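Local coordinates for protein prolyl-ACP dehydrogenase (Oscillatoria sp., PDB 4IRN) that probably oxidises a prolyl group tethered to an acyl carrier protein, using FAD, in the biosynthesis of the cyanotoxin anatoxin-a, at residues Leu218-Met222 against Asn260-Gly266; Val85-Ile90 against His127-Met133. One frame throughout, in Å; residues are numbered along the deposited sequence.

Contact 1: residues Leu218-Met222 against Asn260-Gly266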
ATOM      1  N   LEU A 218      17.815  23.049 -28.326  1.00 28.14           N
ATOM      2  CA  LEU A 218      16.360  23.181 -28.186  1.00 27.50           C
ATOM      3  C   LEU A 218      15.870  24.624 -28.345  1.00 30.02           C
ATOM      4  O   LEU A 218      16.392  25.519 -27.689  1.00 29.93           O
ATOM      5  CB  LEU A 218      15.901  22.599 -26.833  1.00 27.74           C
ATOM      6  CG  LEU A 218      15.492  21.118 -26.813  1.00 32.66           C
ATOM      7  CD1 LEU A 218      16.681  20.224 -26.873  1.00 32.85           C
ATOM      8  CD2 LEU A 218      14.752  20.782 -25.550  1.00 36.17           C
ATOM      9  N   THR A 219      14.879  24.850 -29.229  1.00 25.06           N
ATOM     10  CA  THR A 219      14.312  26.173 -29.525  1.00 24.00           C
ATOM     11  C   THR A 219      12.784  26.060 -29.708  1.00 26.03           C
ATOM     12  O   THR A 219      12.307  25.057 -30.238  1.00 25.20           O
ATOM     13  CB  THR A 219      15.044  26.795 -30.747  1.00 32.69           C
ATOM     14  OG1 THR A 219      16.463  26.649 -30.595  1.00 28.70           O
ATOM     15  CG2 THR A 219      14.721  28.266 -30.946  1.00 32.56           C
ATOM     16  N   THR A 220      12.025  27.092 -29.263  1.00 21.52           N
ATOM     17  CA  THR A 220      10.557  27.160 -29.347  1.00 20.02           C
ATOM     18  C   THR A 220      10.093  28.083 -30.483  1.00 23.00           C
ATOM     19  O   THR A 220      10.677  29.150 -30.690  1.00 21.60           O
ATOM     20  CB  THR A 220       9.965  27.571 -27.999  1.00 25.71           C
ATOM     21  OG1 THR A 220      10.679  26.920 -26.947  1.00 27.50           O
ATOM     22  CG2 THR A 220       8.468  27.274 -27.892  1.00 22.50           C
ATOM     23  N   PHE A 221       9.026  27.668 -31.208  1.00 20.11           N
ATOM     24  CA  PHE A 221       8.431  28.404 -32.332  1.00 19.70           C
ATOM     25  C   PHE A 221       6.912  28.477 -32.207  1.00 25.93           C
ATOM     26  O   PHE A 221       6.276  27.517 -31.755  1.00 26.23           O
ATOM     27  CB  PHE A 221       8.822  27.761 -33.670  1.00 20.83           C
ATOM     28  CG  PHE A 221      10.311  27.700 -33.901  1.00 22.13           C
ATOM     29  CD1 PHE A 221      10.986  28.770 -34.484  1.00 25.35           C
ATOM     30  CD2 PHE A 221      11.045  26.577 -33.529  1.00 24.60           C
ATOM     31  CE1 PHE A 221      12.371  28.725 -34.672  1.00 26.61           C
ATOM     32  CE2 PHE A 221      12.431  26.539 -33.704  1.00 27.86           C
ATOM     33  CZ  PHE A 221      13.084  27.609 -34.283  1.00 25.99           C
ATOM     34  N   MET A 222       6.331  29.629 -32.597  1.00 22.90           N
ATOM     35  CA  MET A 222       4.882  29.861 -32.563  1.00 22.16           C
ATOM     36  C   MET A 222       4.361  29.857 -33.983  1.00 26.31           C
ATOM     37  O   MET A 222       4.652  30.769 -34.753  1.00 26.14           O
ATOM     38  CB  MET A 222       4.535  31.173 -31.848  1.00 24.20           C
ATOM     39  CG  MET A 222       5.024  31.218 -30.421  1.00 27.61           C
ATOM     40  SD  MET A 222       4.679  32.750 -29.559  1.00 31.65           S
ATOM     41  CE  MET A 222       5.861  33.819 -30.321  1.00 27.97           C
ATOM     42  N   ASN A 260       8.512  35.008 -34.941  1.00 19.62           N
ATOM     43  CA  ASN A 260       7.587  34.093 -34.268  1.00 18.71           C
ATOM     44  C   ASN A 260       8.298  33.019 -33.433  1.00 20.54           C
ATOM     45  O   ASN A 260       7.649  32.125 -32.892  1.00 20.09           O
ATOM     46  CB  ASN A 260       6.568  33.513 -35.244  1.00 17.89           C
ATOM     47  CG  ASN A 260       5.220  34.194 -35.213  1.00 38.82           C
ATOM     48  OD1 ASN A 260       5.101  35.401 -35.006  1.00 32.49           O
ATOM     49  ND2 ASN A 260       4.164  33.430 -35.457  1.00 31.65           N
ATOM     50  N   ARG A 261       9.627  33.143 -33.290  1.00 15.50           N
ATOM     51  CA  ARG A 261      10.456  32.264 -32.472  1.00 14.75           C
ATOM     52  C   ARG A 261      10.400  32.763 -31.034  1.00 17.15           C
ATOM     53  O   ARG A 261      10.760  33.900 -30.766  1.00 15.40           O
ATOM     54  CB  ARG A 261      11.908  32.255 -33.014  1.00 14.53           C
ATOM     55  CG  ARG A 261      12.912  31.433 -32.227  1.00 20.72           C
ATOM     56  CD  ARG A 261      14.334  31.714 -32.630  1.00 26.30           C
ATOM     57  NE  ARG A 261      14.745  33.024 -32.129  1.00 38.52           N
ATOM     58  CZ  ARG A 261      15.717  33.768 -32.638  1.00 45.02           C
ATOM     59  NH1 ARG A 261      16.331  33.399 -33.754  1.00 22.17           N
ATOM     60  NH2 ARG A 261      16.024  34.930 -32.088  1.00 29.59           N
ATOM     61  N   LEU A 262       9.929  31.918 -30.112  1.00 14.57           N
ATOM     62  CA  LEU A 262       9.819  32.273 -28.694  1.00 14.41           C
ATOM     63  C   LEU A 262      11.191  32.116 -28.039  1.00 21.36           C
ATOM     64  O   LEU A 262      11.757  31.014 -28.046  1.00 21.29           O
ATOM     65  CB  LEU A 262       8.753  31.414 -27.987  1.00 13.61           C
ATOM     66  CG  LEU A 262       8.274  31.911 -26.627  1.00 17.47           C
ATOM     67  CD1 LEU A 262       7.413  33.154 -26.764  1.00 17.55           C
ATOM     68  CD2 LEU A 262       7.486  30.836 -25.929  1.00 19.51           C
ATOM     69  N   GLY A 263      11.737  33.239 -27.564  1.00 18.01           N
ATOM     70  CA  GLY A 263      13.064  33.311 -26.970  1.00 16.89           C
ATOM     71  C   GLY A 263      14.178  33.188 -27.992  1.00 20.76           C
ATOM     72  O   GLY A 263      13.927  33.060 -29.194  1.00 18.94           O
ATOM     73  N   GLU A 264      15.429  33.217 -27.516  1.00 19.14           N
ATOM     74  CA  GLU A 264      16.607  33.084 -28.376  1.00 18.73           C
ATOM     75  C   GLU A 264      16.849  31.611 -28.721  1.00 23.40           C
ATOM     76  O   GLU A 264      16.204  30.723 -28.148  1.00 21.73           O
ATOM     77  CB  GLU A 264      17.850  33.686 -27.681  1.00 19.86           C
ATOM     78  CG  GLU A 264      17.888  35.208 -27.651  1.00 32.10           C
ATOM     79  CD  GLU A 264      18.028  35.948 -28.974  1.00 57.96           C
ATOM     80  OE1 GLU A 264      18.587  35.372 -29.938  1.00 57.63           O
ATOM     81  OE2 GLU A 264      17.617  37.130 -29.029  1.00 47.01           O
ATOM     82  N   GLU A 265      17.779  31.354 -29.670  1.00 21.73           N
ATOM     83  CA  GLU A 265      18.185  30.003 -30.063  1.00 21.34           C
ATOM     84  C   GLU A 265      18.849  29.335 -28.852  1.00 25.45           C
ATOM     85  O   GLU A 265      19.759  29.916 -28.242  1.00 24.21           O
ATOM     86  CB  GLU A 265      19.185  30.056 -31.228  1.00 22.41           C
ATOM     87  CG  GLU A 265      18.555  30.170 -32.608  1.00 30.22           C
ATOM     88  CD  GLU A 265      19.508  30.075 -33.788  1.00 42.34           C
ATOM     89  OE1 GLU A 265      20.732  29.940 -33.554  1.00 33.57           O
ATOM     90  OE2 GLU A 265      19.036  30.141 -34.949  1.00 37.38           O
ATOM     91  N   GLY A 266      18.347  28.157 -28.484  1.00 22.92           N
ATOM     92  CA  GLY A 266      18.873  27.384 -27.364  1.00 22.84           C
ATOM     93  C   GLY A 266      18.145  27.575 -26.051  1.00 27.99           C
ATOM     94  O   GLY A 266      18.451  26.866 -25.088  1.00 28.69           O
TER
HETATM   95  O   HOH W   1      13.736  29.230 -27.910  1.00 11.48           O
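Met222 and Asn260 hold each other through two hydrogen bonds. The backbone N of Met222 donates to Asn260 O at 2.8 Å, and the amide ND2 of Asn260 reaches back to Met222 O, also at 2.8 Å, tilted from the carbonyl plane. The same ND2 has a second partner in Tyr147 OH. Further along, Leu262 N bonds to Thr220 O at 2.9 Å. Beyond this point the chain of 260-266 turns away from the strand, and a water bridges the two: it accepts from Thr220 N and donates to Leu262 O and Glu264 O. The turn comes back at Gly266, whose N bonds to Thr219 OG1 at 3.2 Å; this hydroxyl stands beside its own backbone N (chi1 -46°), while the methyl CG2 is sent to Arg261 CD at 3.9 Å.

Arg261 and Phe221 form an antiparallel non-hydrogen-bonded pair, and the aliphatic part of the arginine crosses the phenyl obliquely, CG lying 3.7 Å from Phe221 CE1. The arginine then bends at chi3 (73°), which turns NE to Gly263 O at 3.0 Å and ties the turn internally; NH1 goes on to Tyr185 OH, a hydroxyl it shares with Glu265 OE2. Thr220 and Leu262 lie side by side, both also touching Ile271 of helix 268-282. Next to them the bent thioether of Met222 packs on the leucine, SD to Leu262 CD1 at 3.9 Å. In the acyl-CoA dehydrogenase fold, this is the margin of a mixed sheet in the middle, beta-rich part: the short, weakly bonded strand 261-262 lies along 218-224, and the turn after it leads into helix 268-282.

Contact 2: residues Val85-Ile90 against His127-Met133; sequences VHGWPI and HIWACEM
Pro89 lays its ring against the side chains of Ile128 and Trp129, CG meeting Ile128 CG2 at 3.6 Å and Trp129 CH2 at 3.7 Å. The same isoleucine methyl, anti to its backbone N, sits over the centre of the Trp129 ring, and methyl, indole and proline each touch the other two; Met133 SD closes in on Pro89 CB from further along the helix. On the other branch, Ile128 CG1 rests 3.9 Å from His86 CA. This is the all-helical N-terminal part of the acyl-CoA dehydrogenase fold: the turn Gly87-Ile90, type I and following helix 74-83, is packed on helix 118-138. That helix widens here into a pi-type turn, with Glu132 N bonded to His127 O and Met133 N to Ile128 O. At the far end the two imidazoles come together obliquely, planes at 75°, His127 CD2 reaching the edge of the His86 ring at its CD2 (3.5 Å). Trp77 meets both rings. His127 ND1 accepts from Ala158 N, while its NE2 makes weak bonds to Glu132 OE2 and Leu151 O. The extended Glu132 side chain brings its carboxylate up to Ile90, whose side chain crosses that of Glu132 at about a right angle, Ile90 CD1 lying 3.8 Å from Glu132 CB.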
ATOM      1  N   VAL A  85     -11.918  32.987 -17.228  1.00 14.83           N
ATOM      2  CA  VAL A  85     -11.077  31.835 -16.841  1.00 14.33           C
ATOM      3  C   VAL A  85      -9.670  31.897 -17.444  1.00 19.32           C
ATOM      4  O   VAL A  85      -8.681  31.937 -16.706  1.00 19.83           O
ATOM      5  CB  VAL A  85     -11.749  30.447 -17.077  1.00 17.32           C
ATOM      6  CG1 VAL A  85     -10.889  29.325 -16.510  1.00 16.98           C
ATOM      7  CG2 VAL A  85     -13.148  30.389 -16.470  1.00 16.84           C
ATOM      8  N   HIS A  86      -9.591  31.953 -18.779  1.00 15.81           N
ATOM      9  CA  HIS A  86      -8.339  31.994 -19.541  1.00 15.63           C
ATOM     10  C   HIS A  86      -7.428  33.159 -19.152  1.00 20.68           C
ATOM     11  O   HIS A  86      -6.213  32.979 -19.097  1.00 20.79           O
ATOM     12  CB  HIS A  86      -8.634  32.023 -21.043  1.00 16.03           C
ATOM     13  CG  HIS A  86      -9.520  30.907 -21.505  1.00 19.26           C
ATOM     14  ND1 HIS A  86     -10.837  30.805 -21.088  1.00 20.95           N
ATOM     15  CD2 HIS A  86      -9.257  29.889 -22.351  1.00 20.79           C
ATOM     16  CE1 HIS A  86     -11.326  29.733 -21.685  1.00 20.15           C
ATOM     17  NE2 HIS A  86     -10.411  29.142 -22.446  1.00 20.43           N
ATOM     18  N   GLY A  87      -8.030  34.313 -18.852  1.00 16.59           N
ATOM     19  CA  GLY A  87      -7.321  35.526 -18.467  1.00 15.89           C
ATOM     20  C   GLY A  87      -6.920  35.627 -17.007  1.00 20.69           C
ATOM     21  O   GLY A  87      -6.222  36.580 -16.646  1.00 20.62           O
ATOM     22  N   TRP A  88      -7.356  34.661 -16.149  1.00 16.97           N
ATOM     23  CA  TRP A  88      -7.070  34.652 -14.703  1.00 17.10           C
ATOM     24  C   TRP A  88      -5.608  34.944 -14.312  1.00 21.06           C
ATOM     25  O   TRP A  88      -5.407  35.865 -13.525  1.00 21.06           O
ATOM     26  CB  TRP A  88      -7.621  33.398 -13.986  1.00 16.06           C
ATOM     27  CG  TRP A  88      -9.109  33.353 -13.783  1.00 16.91           C
ATOM     28  CD1 TRP A  88      -9.989  34.384 -13.915  1.00 19.96           C
ATOM     29  CD2 TRP A  88      -9.873  32.229 -13.331  1.00 16.71           C
ATOM     30  NE1 TRP A  88     -11.261  33.963 -13.614  1.00 19.56           N
ATOM     31  CE2 TRP A  88     -11.219  32.643 -13.247  1.00 20.90           C
ATOM     32  CE3 TRP A  88      -9.552  30.898 -13.001  1.00 18.11           C
ATOM     33  CZ2 TRP A  88     -12.247  31.776 -12.848  1.00 20.29           C
ATOM     34  CZ3 TRP A  88     -10.571  30.042 -12.606  1.00 19.60           C
ATOM     35  CH2 TRP A  88     -11.900  30.480 -12.536  1.00 20.29           C
ATOM     36  N   PRO A  89      -4.567  34.253 -14.854  1.00 16.94           N
ATOM     37  CA  PRO A  89      -3.191  34.606 -14.469  1.00 16.16           C
ATOM     38  C   PRO A  89      -2.543  35.658 -15.388  1.00 19.36           C
ATOM     39  O   PRO A  89      -1.380  36.004 -15.197  1.00 18.94           O
ATOM     40  CB  PRO A  89      -2.465  33.260 -14.553  1.00 17.70           C
ATOM     41  CG  PRO A  89      -3.236  32.455 -15.539  1.00 21.95           C
ATOM     42  CD  PRO A  89      -4.565  33.105 -15.787  1.00 17.96           C
ATOM     43  N   ILE A  90      -3.283  36.140 -16.403  1.00 16.25           N
ATOM     44  CA  ILE A  90      -2.815  37.100 -17.416  1.00 16.34           C
ATOM     45  C   ILE A  90      -3.031  38.551 -16.962  1.00 21.12           C
ATOM     46  O   ILE A  90      -4.136  38.875 -16.502  1.00 20.79           O
ATOM     47  CB  ILE A  90      -3.490  36.829 -18.806  1.00 19.34           C
ATOM     48  CG1 ILE A  90      -3.580  35.312 -19.158  1.00 19.70           C
ATOM     49  CG2 ILE A  90      -2.865  37.649 -19.946  1.00 20.29           C
ATOM     50  CD1 ILE A  90      -2.242  34.491 -19.228  1.00 23.06           C
ATOM     51  N   HIS A 127      -4.064  25.071 -22.359  1.00 15.07           N
ATOM     52  CA  HIS A 127      -4.059  26.355 -23.055  1.00 14.08           C
ATOM     53  C   HIS A 127      -3.464  27.471 -22.167  1.00 15.82           C
ATOM     54  O   HIS A 127      -2.605  28.218 -22.628  1.00 15.37           O
ATOM     55  CB  HIS A 127      -5.491  26.682 -23.517  1.00 15.10           C
ATOM     56  CG  HIS A 127      -5.699  28.071 -24.053  1.00 18.65           C
ATOM     57  ND1 HIS A 127      -5.619  28.341 -25.403  1.00 20.36           N
ATOM     58  CD2 HIS A 127      -6.010  29.214 -23.397  1.00 20.03           C
ATOM     59  CE1 HIS A 127      -5.865  29.635 -25.520  1.00 19.30           C
ATOM     60  NE2 HIS A 127      -6.107  30.199 -24.340  1.00 19.46           N
ATOM     61  N   ILE A 128      -3.892  27.555 -20.898  1.00 11.06           N
ATOM     62  CA  ILE A 128      -3.407  28.557 -19.945  1.00 10.78           C
ATOM     63  C   ILE A 128      -1.946  28.371 -19.520  1.00 14.74           C
ATOM     64  O   ILE A 128      -1.122  29.257 -19.736  1.00 13.54           O
ATOM     65  CB  ILE A 128      -4.339  28.659 -18.705  1.00 13.45           C
ATOM     66  CG1 ILE A 128      -5.758  29.087 -19.104  1.00 13.70           C
ATOM     67  CG2 ILE A 128      -3.777  29.628 -17.672  1.00 13.53           C
ATOM     68  CD1 ILE A 128      -6.863  28.565 -18.165  1.00 17.15           C
ATOM     69  N   TRP A 129      -1.648  27.229 -18.879  1.00 12.84           N
ATOM     70  CA  TRP A 129      -0.338  26.924 -18.299  1.00 12.28           C
ATOM     71  C   TRP A 129       0.782  26.525 -19.242  1.00 17.46           C
ATOM     72  O   TRP A 129       1.925  26.921 -18.995  1.00 17.71           O
ATOM     73  CB  TRP A 129      -0.448  25.970 -17.099  1.00 10.46           C
ATOM     74  CG  TRP A 129      -1.553  26.328 -16.144  1.00 11.21           C
ATOM     75  CD1 TRP A 129      -2.724  25.657 -15.964  1.00 13.93           C
ATOM     76  CD2 TRP A 129      -1.622  27.488 -15.305  1.00 11.15           C
ATOM     77  NE1 TRP A 129      -3.504  26.307 -15.040  1.00 13.39           N
ATOM     78  CE2 TRP A 129      -2.857  27.441 -14.626  1.00 14.95           C
ATOM     79  CE3 TRP A 129      -0.747  28.561 -15.042  1.00 12.56           C
ATOM     80  CZ2 TRP A 129      -3.241  28.421 -13.698  1.00 14.42           C
ATOM     81  CZ3 TRP A 129      -1.135  29.541 -14.135  1.00 13.92           C
ATOM     82  CH2 TRP A 129      -2.370  29.467 -13.477  1.00 14.51           C
ATOM     83  N   ALA A 130       0.485  25.753 -20.303  1.00 13.91           N
ATOM     84  CA  ALA A 130       1.518  25.304 -21.238  1.00 14.38           C
ATOM     85  C   ALA A 130       1.713  26.197 -22.470  1.00 22.57           C
ATOM     86  O   ALA A 130       2.685  25.999 -23.212  1.00 23.54           O
ATOM     87  CB  ALA A 130       1.267  23.863 -21.653  1.00 15.02           C
ATOM     88  N   CYS A 131       0.808  27.171 -22.690  1.00 20.64           N
ATOM     89  CA  CYS A 131       0.879  28.049 -23.850  1.00 20.87           C
ATOM     90  C   CYS A 131       0.917  29.534 -23.504  1.00 24.21           C
ATOM     91  O   CYS A 131       1.864  30.211 -23.908  1.00 25.12           O
ATOM     92  CB  CYS A 131      -0.240  27.728 -24.832  1.00 21.60           C
ATOM     93  SG  CYS A 131      -0.342  25.980 -25.287  1.00 25.62           S
ATOM     94  N   GLU A 132      -0.106  30.045 -22.781  1.00 17.83           N
ATOM     95  CA  GLU A 132      -0.182  31.462 -22.399  1.00 16.28           C
ATOM     96  C   GLU A 132       0.953  31.876 -21.463  1.00 18.36           C
ATOM     97  O   GLU A 132       1.545  32.937 -21.673  1.00 18.48           O
ATOM     98  CB  GLU A 132      -1.540  31.816 -21.765  1.00 17.26           C
ATOM     99  CG  GLU A 132      -2.741  31.793 -22.700  1.00 21.58           C
ATOM    100  CD  GLU A 132      -4.054  32.219 -22.070  1.00 21.76           C
ATOM    101  OE1 GLU A 132      -4.180  32.143 -20.831  1.00  5.62           O
ATOM    102  OE2 GLU A 132      -4.977  32.599 -22.819  1.00 18.73           O
ATOM    103  N   MET A 133       1.242  31.053 -20.428  1.00 13.30           N
ATOM    104  CA  MET A 133       2.301  31.321 -19.448  1.00 13.07           C
ATOM    105  C   MET A 133       3.729  31.430 -20.029  1.00 18.00           C
ATOM    106  O   MET A 133       4.358  32.463 -19.784  1.00 17.62           O
ATOM    107  CB  MET A 133       2.245  30.366 -18.255  1.00 15.13           C
ATOM    108  CG  MET A 133       1.112  30.644 -17.287  1.00 18.00           C
ATOM    109  SD  MET A 133       0.895  32.357 -16.734  1.00 21.23           S
ATOM    110  CE  MET A 133       2.491  32.713 -16.009  1.00 17.25           C
TER

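How the contacts relate
Contact 2 lies in the N-terminal helical part and contact 1 in the beta part that follows it along the chain; their centres are 19 Å apart and their nearest atoms about 6 Å, without touching. Strand 158-161 joins them: it belongs to the same mixed sheet as 218-222, two strands over, and Ala130, Cys131 and His127 of contact 2 pack on or bond to it. His160 on that strand is an FAD-binding residue, its side chain about 7 Å from that of Thr220 and about 8 Å from that of His127. Neither contact reaches the cofactor: the side chain of His127 lies about 10 Å from a bound FAD, that of Thr220 about 11 Å.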